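Local coordinates for hypothetical protein EF2904 (Enterococcus faecalis, PDB 2AZ4) that is of unknown function but binds two zinc ions in a metallo-beta-lactamase fold and may, like relatives, bind RNA and act as an exonuclease, at residues 216-221 / 402-407; 390-395 / 412-417; 339-344 / 369-374. All coordinates share one frame; numbering follows the deposited sequence.

Interaction 1 (216-221 / 402-407). With ZN (zinc ion), chain D.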
loop_
_atom_site.group_PDB
_atom_site.type_symbol
_atom_site.label_atom_id
_atom_site.label_comp_id
_atom_site.label_asym_id
_atom_site.label_seq_id
_atom_site.Cartn_x
_atom_site.Cartn_y
_atom_site.Cartn_z
ATOM N N GLU A 216 -5.106 7.316 9.875
ATOM C CA GLU A 216 -3.666 7.126 9.888
ATOM C C GLU A 216 -2.885 8.360 10.363
ATOM O O GLU A 216 -3.357 9.507 10.254
ATOM C CB GLU A 216 -3.160 6.707 8.494
ATOM C CG GLU A 216 -3.309 7.791 7.449
ATOM C CD GLU A 216 -2.017 8.052 6.702
ATOM O OE1 GLU A 216 -1.955 7.715 5.504
ATOM O OE2 GLU A 216 -1.064 8.606 7.301
ATOM N N GLY A 217 -1.704 8.097 10.922
ATOM C CA GLY A 217 -0.799 9.146 11.372
ATOM C C GLY A 217 0.637 8.776 11.079
ATOM O O GLY A 217 1.517 8.880 11.942
ATOM N N VAL A 218 0.888 8.355 9.848
ATOM C CA VAL A 218 2.218 7.868 9.481
ATOM C C VAL A 218 3.269 8.990 9.488
ATOM O O VAL A 218 4.309 8.869 10.165
ATOM C CB VAL A 218 2.195 7.106 8.134
ATOM C CG1 VAL A 218 3.603 6.721 7.705
ATOM C CG2 VAL A 218 1.300 5.868 8.245
ATOM N N SER A 219 2.998 10.083 8.776
ATOM C CA SER A 219 4.028 11.105 8.588
ATOM C C SER A 219 4.484 11.766 9.903
ATOM O O SER A 219 5.642 12.158 10.026
ATOM C CB SER A 219 3.597 12.168 7.596
ATOM O OG SER A 219 2.552 12.966 8.130
ATOM N N ILE A 220 3.577 11.896 10.870
ATOM C CA ILE A 220 3.939 12.456 12.185
ATOM C C ILE A 220 4.705 11.467 13.094
ATOM O O ILE A 220 5.138 11.834 14.188
ATOM C CB ILE A 220 2.707 12.973 12.946
ATOM C CG1 ILE A 220 1.618 11.899 12.966
ATOM C CG2 ILE A 220 2.223 14.286 12.362
ATOM C CD1 ILE A 220 0.542 12.127 13.978
ATOM N N SER A 221 4.865 10.221 12.655
ATOM C CA SER A 221 5.542 9.207 13.461
ATOM C C SER A 221 7.056 9.353 13.465
ATOM O O SER A 221 7.729 8.777 14.312
ATOM C CB SER A 221 5.192 7.808 12.954
ATOM O OG SER A 221 3.831 7.535 13.147
ATOM N N PRO A 402 -6.677 8.280 16.339
ATOM C CA PRO A 402 -5.451 7.997 15.602
ATOM C C PRO A 402 -5.107 6.505 15.596
ATOM O O PRO A 402 -5.249 5.814 16.625
ATOM C CB PRO A 402 -4.386 8.788 16.368
ATOM C CG PRO A 402 -5.178 9.868 17.105
ATOM C CD PRO A 402 -6.417 9.168 17.488
ATOM N N ILE A 403 -4.699 6.027 14.418
ATOM C CA ILE A 403 -4.225 4.659 14.215
ATOM C C ILE A 403 -3.088 4.725 13.206
ATOM O O ILE A 403 -2.821 5.788 12.669
ATOM C CB ILE A 403 -5.330 3.735 13.672
ATOM C CG1 ILE A 403 -5.896 4.294 12.342
ATOM C CG2 ILE A 403 -6.382 3.484 14.747
ATOM C CD1 ILE A 403 -6.843 3.359 11.614
ATOM N N HIS A 404 -2.408 3.598 12.988
ATOM C CA HIS A 404 -1.337 3.515 12.000
ATOM C C HIS A 404 -0.347 4.669 12.253
ATOM O O HIS A 404 -0.066 5.485 11.366
ATOM C CB HIS A 404 -1.952 3.574 10.585
ATOM C CG HIS A 404 -1.218 2.782 9.552
ATOM N ND1 HIS A 404 -0.824 1.476 9.753
ATOM C CD2 HIS A 404 -0.855 3.097 8.287
ATOM C CE1 HIS A 404 -0.230 1.029 8.659
ATOM N NE2 HIS A 404 -0.236 1.996 7.756
ATOM N N THR A 405 0.162 4.722 13.489
ATOM C CA THR A 405 0.960 5.839 13.971
ATOM C C THR A 405 1.801 5.440 15.207
ATOM O O THR A 405 1.374 4.632 16.027
ATOM C CB THR A 405 0.051 7.100 14.250
ATOM O OG1 THR A 405 0.859 8.201 14.663
ATOM C CG2 THR A 405 -1.042 6.807 15.315
ATOM N N LEU A 406 3.014 5.971 15.292
ATOM C CA LEU A 406 3.866 5.814 16.484
ATOM C C LEU A 406 3.708 6.987 17.479
ATOM O O LEU A 406 4.269 6.943 18.582
ATOM C CB LEU A 406 5.342 5.655 16.094
ATOM C CG LEU A 406 5.738 4.647 15.011
ATOM C CD1 LEU A 406 7.253 4.631 14.791
ATOM C CD2 LEU A 406 5.241 3.276 15.362
ATOM N N LYS A 407 2.959 8.020 17.081
ATOM C CA LYS A 407 2.735 9.225 17.916
ATOM C C LYS A 407 1.289 9.709 17.825
ATOM O O LYS A 407 1.014 10.803 17.317
ATOM C CB LYS A 407 3.720 10.340 17.533
ATOM C CG LYS A 407 5.170 9.880 17.619
ATOM C CD LYS A 407 6.179 10.935 17.251
ATOM C CE LYS A 407 7.553 10.398 17.601
ATOM N NZ LYS A 407 8.635 11.152 16.942
HETATM ZN ZN ZN D . 0.100 1.543 5.536
HETATM O O HOH W 1 1.076 0.783 3.553
HETATM O O HOH W 2 2.097 2.761 5.481
#
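Two hydroxyl groups, one from each segment, converge on a single carbonyl, Gly-217 O. Ser-221 OG donates to it from 2.9 Å in the carbonyl plane, on a lone pair, while Thr-405 OG1, also at 2.9 Å, reaches Gly-217 O from above that plane. Both hydroxyls accept as well as donate: Leu-406 N points almost straight at Ser-221 OG (2.8 Å, 174°), and Lys-407 N bonds to Thr-405 OG1, making an ST turn. Small side chains suit this relay, since each short hydroxyl bridges backbone to backbone. Gly-217, having no side chain, lets Thr-405 come close, and its own N donates to His-404 O at 3.1 Å.

His-404 has left-handed helical backbone angles (phi 51°, psi 56°), and its ring reaches the metal through NE2, which binds zinc at 2.3 Å. Beside the ring, pointing the same way, the branched Val-218 sets CG2 3.5 Å from His-404 CD2. Glu-216 bends back so that OE2 receives Val-218 N at 3.2 Å; its OE1 is held by His-382 and Leu-190 N, so the buried carboxylate is well satisfied. Two waters, Asp-96, His-97 and the shared ligand Asp-189 complete this zinc's shell, the second metal position of the dinuclear site at the strand ends of a metallo-beta-lactamase fold.

Interaction 2 (390-395 / 412-417)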
loop_
_atom_site.group_PDB
_atom_site.type_symbol
_atom_site.label_atom_id
_atom_site.label_comp_id
_atom_site.label_asym_id
_atom_site.label_seq_id
_atom_site.Cartn_x
_atom_site.Cartn_y
_atom_site.Cartn_z
ATOM N N LYS A 390 -5.336 19.307 7.777
ATOM C CA LYS A 390 -6.318 19.805 6.826
ATOM C C LYS A 390 -7.437 18.792 6.603
ATOM O O LYS A 390 -8.591 19.171 6.442
ATOM C CB LYS A 390 -5.678 20.207 5.493
ATOM C CG LYS A 390 -4.989 21.552 5.517
ATOM C CD LYS A 390 -3.907 21.675 4.429
ATOM C CE LYS A 390 -3.040 22.919 4.708
ATOM N NZ LYS A 390 -1.909 23.142 3.732
ATOM N N ILE A 391 -7.097 17.506 6.606
ATOM C CA ILE A 391 -8.107 16.469 6.371
ATOM C C ILE A 391 -9.103 16.490 7.523
ATOM O O ILE A 391 -10.295 16.490 7.297
ATOM C CB ILE A 391 -7.469 15.069 6.175
ATOM C CG1 ILE A 391 -6.785 15.006 4.794
ATOM C CG2 ILE A 391 -8.520 13.960 6.338
ATOM C CD1 ILE A 391 -5.765 13.843 4.607
ATOM N N ILE A 392 -8.588 16.539 8.745
ATOM C CA ILE A 392 -9.427 16.622 9.960
ATOM C C ILE A 392 -10.291 17.882 9.919
ATOM O O ILE A 392 -11.484 17.818 10.210
ATOM C CB ILE A 392 -8.568 16.594 11.240
ATOM C CG1 ILE A 392 -7.816 15.253 11.347
ATOM C CG2 ILE A 392 -9.437 16.867 12.518
ATOM C CD1 ILE A 392 -6.598 15.278 12.217
ATOM N N ALA A 393 -9.697 19.005 9.497
ATOM C CA ALA A 393 -10.451 20.254 9.330
ATOM C C ALA A 393 -11.598 20.122 8.324
ATOM O O ALA A 393 -12.712 20.567 8.601
ATOM C CB ALA A 393 -9.519 21.422 8.970
ATOM N N LEU A 394 -11.352 19.495 7.169
ATOM C CA LEU A 394 -12.417 19.291 6.185
ATOM C C LEU A 394 -13.537 18.375 6.666
ATOM O O LEU A 394 -14.702 18.609 6.350
ATOM C CB LEU A 394 -11.860 18.806 4.837
ATOM C CG LEU A 394 -11.063 19.802 3.991
ATOM C CD1 LEU A 394 -10.147 19.033 3.057
ATOM C CD2 LEU A 394 -11.989 20.719 3.221
ATOM N N ILE A 395 -13.195 17.351 7.439
ATOM C CA ILE A 395 -14.191 16.377 7.904
ATOM C C ILE A 395 -14.947 16.831 9.173
ATOM O O ILE A 395 -16.148 16.617 9.277
ATOM C CB ILE A 395 -13.529 14.994 8.162
ATOM C CG1 ILE A 395 -13.128 14.336 6.837
ATOM C CG2 ILE A 395 -14.429 14.082 8.985
ATOM C CD1 ILE A 395 -12.091 13.226 7.000
ATOM N N GLU A 412 -4.481 15.797 16.577
ATOM C CA GLU A 412 -5.469 16.541 17.369
ATOM C C GLU A 412 -6.781 16.787 16.642
ATOM O O GLU A 412 -6.803 16.999 15.413
ATOM C CB GLU A 412 -4.889 17.892 17.802
ATOM C CG GLU A 412 -3.861 17.797 18.932
ATOM C CD GLU A 412 -3.060 19.072 19.112
ATOM O OE1 GLU A 412 -3.632 20.175 18.970
ATOM O OE2 GLU A 412 -1.848 18.960 19.408
ATOM N N ASN A 413 -7.867 16.781 17.416
ATOM C CA ASN A 413 -9.196 17.103 16.921
ATOM C C ASN A 413 -9.751 18.402 17.550
ATOM O O ASN A 413 -10.350 18.354 18.621
ATOM C CB ASN A 413 -10.148 15.943 17.195
ATOM C CG ASN A 413 -11.503 16.131 16.550
ATOM O OD1 ASN A 413 -11.678 16.945 15.627
ATOM N ND2 ASN A 413 -12.480 15.354 17.012
ATOM N N PRO A 414 -9.539 19.557 16.883
ATOM C CA PRO A 414 -10.154 20.823 17.299
ATOM C C PRO A 414 -11.679 20.773 17.341
ATOM O O PRO A 414 -12.290 21.584 18.016
ATOM C CB PRO A 414 -9.710 21.806 16.201
ATOM C CG PRO A 414 -8.452 21.226 15.665
ATOM C CD PRO A 414 -8.675 19.746 15.697
ATOM N N TYR A 415 -12.282 19.821 16.643
ATOM C CA TYR A 415 -13.710 19.840 16.397
ATOM C C TYR A 415 -14.518 18.984 17.353
ATOM O O TYR A 415 -15.744 19.030 17.337
ATOM C CB TYR A 415 -13.976 19.440 14.935
ATOM C CG TYR A 415 -13.193 20.323 14.014
ATOM C CD1 TYR A 415 -13.645 21.610 13.717
ATOM C CD2 TYR A 415 -11.952 19.920 13.508
ATOM C CE1 TYR A 415 -12.910 22.461 12.905
ATOM C CE2 TYR A 415 -11.198 20.775 12.692
ATOM C CZ TYR A 415 -11.693 22.044 12.397
ATOM O OH TYR A 415 -10.989 22.916 11.597
ATOM N N GLY A 416 -13.842 18.217 18.189
ATOM C CA GLY A 416 -14.540 17.280 19.068
ATOM C C GLY A 416 -13.590 16.570 19.990
ATOM O O GLY A 416 -12.626 17.160 20.477
ATOM N N GLU A 417 -13.864 15.293 20.229
ATOM C CA GLU A 417 -13.092 14.505 21.176
ATOM C C GLU A 417 -12.072 13.614 20.466
ATOM O O GLU A 417 -12.026 13.565 19.230
ATOM C CB GLU A 417 -14.024 13.681 22.080
ATOM C CG GLU A 417 -14.443 14.395 23.382
ATOM C CD GLU A 417 -13.353 14.391 24.478
ATOM O OE1 GLU A 417 -12.254 13.794 24.267
ATOM O OE2 GLU A 417 -13.606 14.986 25.562
#
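Tyr-415 lays its ring obliquely along the helix backbone at Ala-393, with CE2 3.5 Å from Ala-393 CA and OH 3.4 Å from Ala-393 CB. The small alanine suits this place, because its methyl lets the ring come down almost to the helix backbone. On one ring face the preceding residue adds cover, Pro-414 CB standing 3.9 Å above the plane toward the rim. With CG beside its backbone N (chi1 -55°), the tyrosine is directed at the helix.

Ile-392 makes the other half of the contact. Its CG2 branch, anti to the backbone N, meets Asn-413 OD1 at 3.8 Å, and its CD1 tip rests 3.6 Å from Glu-412 O, so the aliphatic side chain packs on the start of the turn and the carbonyl just before it. Contact across the segments is by packing alone; Asn-413 spends its polar atoms mainly on its own loop. It forms an Asx turn, OD1 accepting from Tyr-415 N at 3.1 Å from above the amide plane. Its ND2 donates almost straight, within both the amide and the carbonyl plane, to Glu-417 O (2.9 Å, 176°), and also, outside the loop, to Pro-397 O. Residues 413 to 416 form a type I turn, whose second position Pro-414 fits with its fixed phi.

Beyond the turn the chain enters edge strand 417-418, next to strand 399-403, while Ile-392 also touches Met-215 of strand 212-216 and, on other sides of helix 385-395, Leu-394 and Ile-395 pack against helix 197-207.

Interaction 3 (339-344 / 369-374)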
loop_
_atom_site.group_PDB
_atom_site.type_symbol
_atom_site.label_atom_id
_atom_site.label_comp_id
_atom_site.label_asym_id
_atom_site.label_seq_id
_atom_site.Cartn_x
_atom_site.Cartn_y
_atom_site.Cartn_z
ATOM N N LEU A 339 25.506 -1.954 -15.311
ATOM C CA LEU A 339 25.234 -0.568 -15.689
ATOM C C LEU A 339 26.550 0.086 -15.995
ATOM O O LEU A 339 27.587 -0.326 -15.486
ATOM C CB LEU A 339 24.531 0.182 -14.544
ATOM C CG LEU A 339 23.099 -0.213 -14.150
ATOM C CD1 LEU A 339 22.626 0.607 -12.965
ATOM C CD2 LEU A 339 22.133 -0.064 -15.323
ATOM N N GLN A 340 26.510 1.127 -16.808
ATOM C CA GLN A 340 27.725 1.784 -17.205
ATOM C C GLN A 340 28.292 2.661 -16.096
ATOM O O GLN A 340 27.550 3.306 -15.347
ATOM C CB GLN A 340 27.476 2.626 -18.443
ATOM C CG GLN A 340 26.898 1.846 -19.590
ATOM C CD GLN A 340 26.394 2.752 -20.680
ATOM O OE1 GLN A 340 26.781 3.922 -20.770
ATOM N NE2 GLN A 340 25.532 2.221 -21.522
ATOM N N GLU A 341 29.622 2.660 -16.007
ATOM C CA GLU A 341 30.356 3.611 -15.193
ATOM C C GLU A 341 30.019 5.035 -15.627
ATOM O O GLU A 341 30.022 5.365 -16.832
ATOM C CB GLU A 341 31.866 3.329 -15.307
ATOM C CG GLU A 341 32.751 4.176 -14.430
ATOM C CD GLU A 341 34.068 3.480 -14.070
ATOM O OE1 GLU A 341 34.136 2.214 -14.139
ATOM O OE2 GLU A 341 35.035 4.204 -13.702
ATOM N N GLY A 342 29.713 5.874 -14.640
ATOM C CA GLY A 342 29.360 7.264 -14.890
ATOM C C GLY A 342 27.891 7.490 -15.224
ATOM O O GLY A 342 27.478 8.622 -15.528
ATOM N N SER A 343 27.094 6.427 -15.195
ATOM C CA SER A 343 25.676 6.570 -15.545
ATOM C C SER A 343 24.842 7.144 -14.370
ATOM O O SER A 343 25.359 7.383 -13.266
ATOM C CB SER A 343 25.119 5.240 -16.058
ATOM O OG SER A 343 25.029 4.301 -15.007
ATOM N N LEU A 344 23.552 7.372 -14.629
ATOM C CA LEU A 344 22.650 7.973 -13.654
ATOM C C LEU A 344 21.565 6.971 -13.312
ATOM O O LEU A 344 20.975 6.383 -14.198
ATOM C CB LEU A 344 22.030 9.246 -14.233
ATOM C CG LEU A 344 21.024 10.056 -13.387
ATOM C CD1 LEU A 344 21.643 10.524 -12.063
ATOM C CD2 LEU A 344 20.464 11.244 -14.229
ATOM N N LYS A 369 31.055 2.401 -6.120
ATOM C CA LYS A 369 32.223 1.714 -6.732
ATOM C C LYS A 369 32.220 1.771 -8.255
ATOM O O LYS A 369 33.278 1.729 -8.895
ATOM C CB LYS A 369 32.266 0.242 -6.313
ATOM C CG LYS A 369 32.654 -0.005 -4.866
ATOM C CD LYS A 369 34.173 -0.121 -4.647
ATOM C CE LYS A 369 34.799 -1.315 -5.382
ATOM N NZ LYS A 369 36.294 -1.241 -5.387
ATOM N N LYS A 370 31.021 1.857 -8.833
ATOM C CA LYS A 370 30.875 1.897 -10.280
ATOM C C LYS A 370 30.782 3.319 -10.815
ATOM O O LYS A 370 30.546 3.512 -12.005
ATOM C CB LYS A 370 29.664 1.071 -10.709
ATOM C CG LYS A 370 29.881 -0.432 -10.519
ATOM C CD LYS A 370 28.741 -1.274 -11.083
ATOM C CE LYS A 370 28.429 -0.972 -12.582
ATOM N NZ LYS A 370 29.507 -1.307 -13.578
ATOM N N ASP A 371 30.970 4.311 -9.941
ATOM C CA ASP A 371 30.829 5.729 -10.322
ATOM C C ASP A 371 29.435 5.975 -10.955
ATOM O O ASP A 371 29.300 6.729 -11.915
ATOM C CB ASP A 371 31.957 6.124 -11.295
ATOM C CG ASP A 371 32.209 7.631 -11.352
ATOM O OD1 ASP A 371 32.072 8.317 -10.306
ATOM O OD2 ASP A 371 32.565 8.131 -12.458
ATOM N N ILE A 372 28.412 5.303 -10.432
ATOM C CA ILE A 372 27.025 5.549 -10.871
ATOM C C ILE A 372 26.442 6.579 -9.916
ATOM O O ILE A 372 26.426 6.353 -8.701
ATOM C CB ILE A 372 26.179 4.249 -10.881
ATOM C CG1 ILE A 372 26.789 3.208 -11.842
ATOM C CG2 ILE A 372 24.709 4.526 -11.265
ATOM C CD1 ILE A 372 26.157 1.822 -11.719
ATOM N N THR A 373 26.028 7.730 -10.447
ATOM C CA THR A 373 25.337 8.738 -9.641
ATOM C C THR A 373 23.958 8.237 -9.168
ATOM O O THR A 373 23.104 7.871 -9.981
ATOM C CB THR A 373 25.175 10.061 -10.393
ATOM O OG1 THR A 373 26.466 10.544 -10.801
ATOM C CG2 THR A 373 24.476 11.110 -9.513
ATOM N N PHE A 374 23.763 8.215 -7.859
ATOM C CA PHE A 374 22.508 7.774 -7.258
ATOM C C PHE A 374 21.693 9.011 -6.901
ATOM O O PHE A 374 22.208 9.943 -6.254
ATOM C CB PHE A 374 22.803 6.984 -5.994
ATOM C CG PHE A 374 21.588 6.647 -5.168
ATOM C CD1 PHE A 374 20.901 5.452 -5.375
ATOM C CD2 PHE A 374 21.150 7.499 -4.165
ATOM C CE1 PHE A 374 19.803 5.118 -4.616
ATOM C CE2 PHE A 374 20.028 7.157 -3.379
ATOM C CZ PHE A 374 19.365 5.964 -3.617
HETATM O O HOH W 3 35.243 3.690 -10.838
#
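Ile-372, the most deeply engaged residue, drives its CD1 tip against Leu-339, 3.6 Å from Leu-339 CB, the two side chains crossing at about a right angle. Its CG1 lies 3.6 Å from Gln-340 O, and both CG1 and CG2 flank the Ser-343 hydroxyl; that polar atom is satisfied by its own bond to Gln-340 O. The branched side chain thus packs against a type II turn, Gln-340 to Ser-343, in which Gly-342 readily takes the positive phi.

Lys-370 extends to CD, then bends at chi3 and chi4 (54° and 65°) to bring NZ to Leu-339 O at 2.9 Å, nearly along the C=O axis. The same ammonium reaches Asp-337 O, so one flexible chain ties down two carbonyls. Between these residues Asp-371, with positive phi, is the C-prime position of a Schellman motif that ends helix 358-369, the helix of a beta-alpha-beta crossover linking strands 344-348 and 373-376. Asp-371 O accepts a weak bond from Gly-342 N. Where the segments become strands they run parallel: Thr-373 N donates to Ser-343 O at 2.9 Å, and Leu-344 CD1 lies 3.9 Å from Thr-373 CG2, while the threonine hydroxyl bonds to Arg-254.

How the interactions relate
From the N terminus, residues 216-221 come first, leaving strand 212-216 before the chain passes through helix 237-249 into the parallel six-stranded sheet. Inside that excursion interaction 3 closes a short loop around helix 358-369, joining strands 344-348 and 373-376 at one edge of the sheet. The chain then returns along helix 385-395 to strand 399-403, where interaction 1 closes its long loop at the zinc site; interaction 3 is nested within it. Interaction 2 ties helix 385-395 to the loop between strands 399-403 and 417-418, so interactions 1 and 2 cross, with centres about 15 Å apart. Interaction 3, its centre about 37 Å from that of interaction 1, belongs to the inserted lobe.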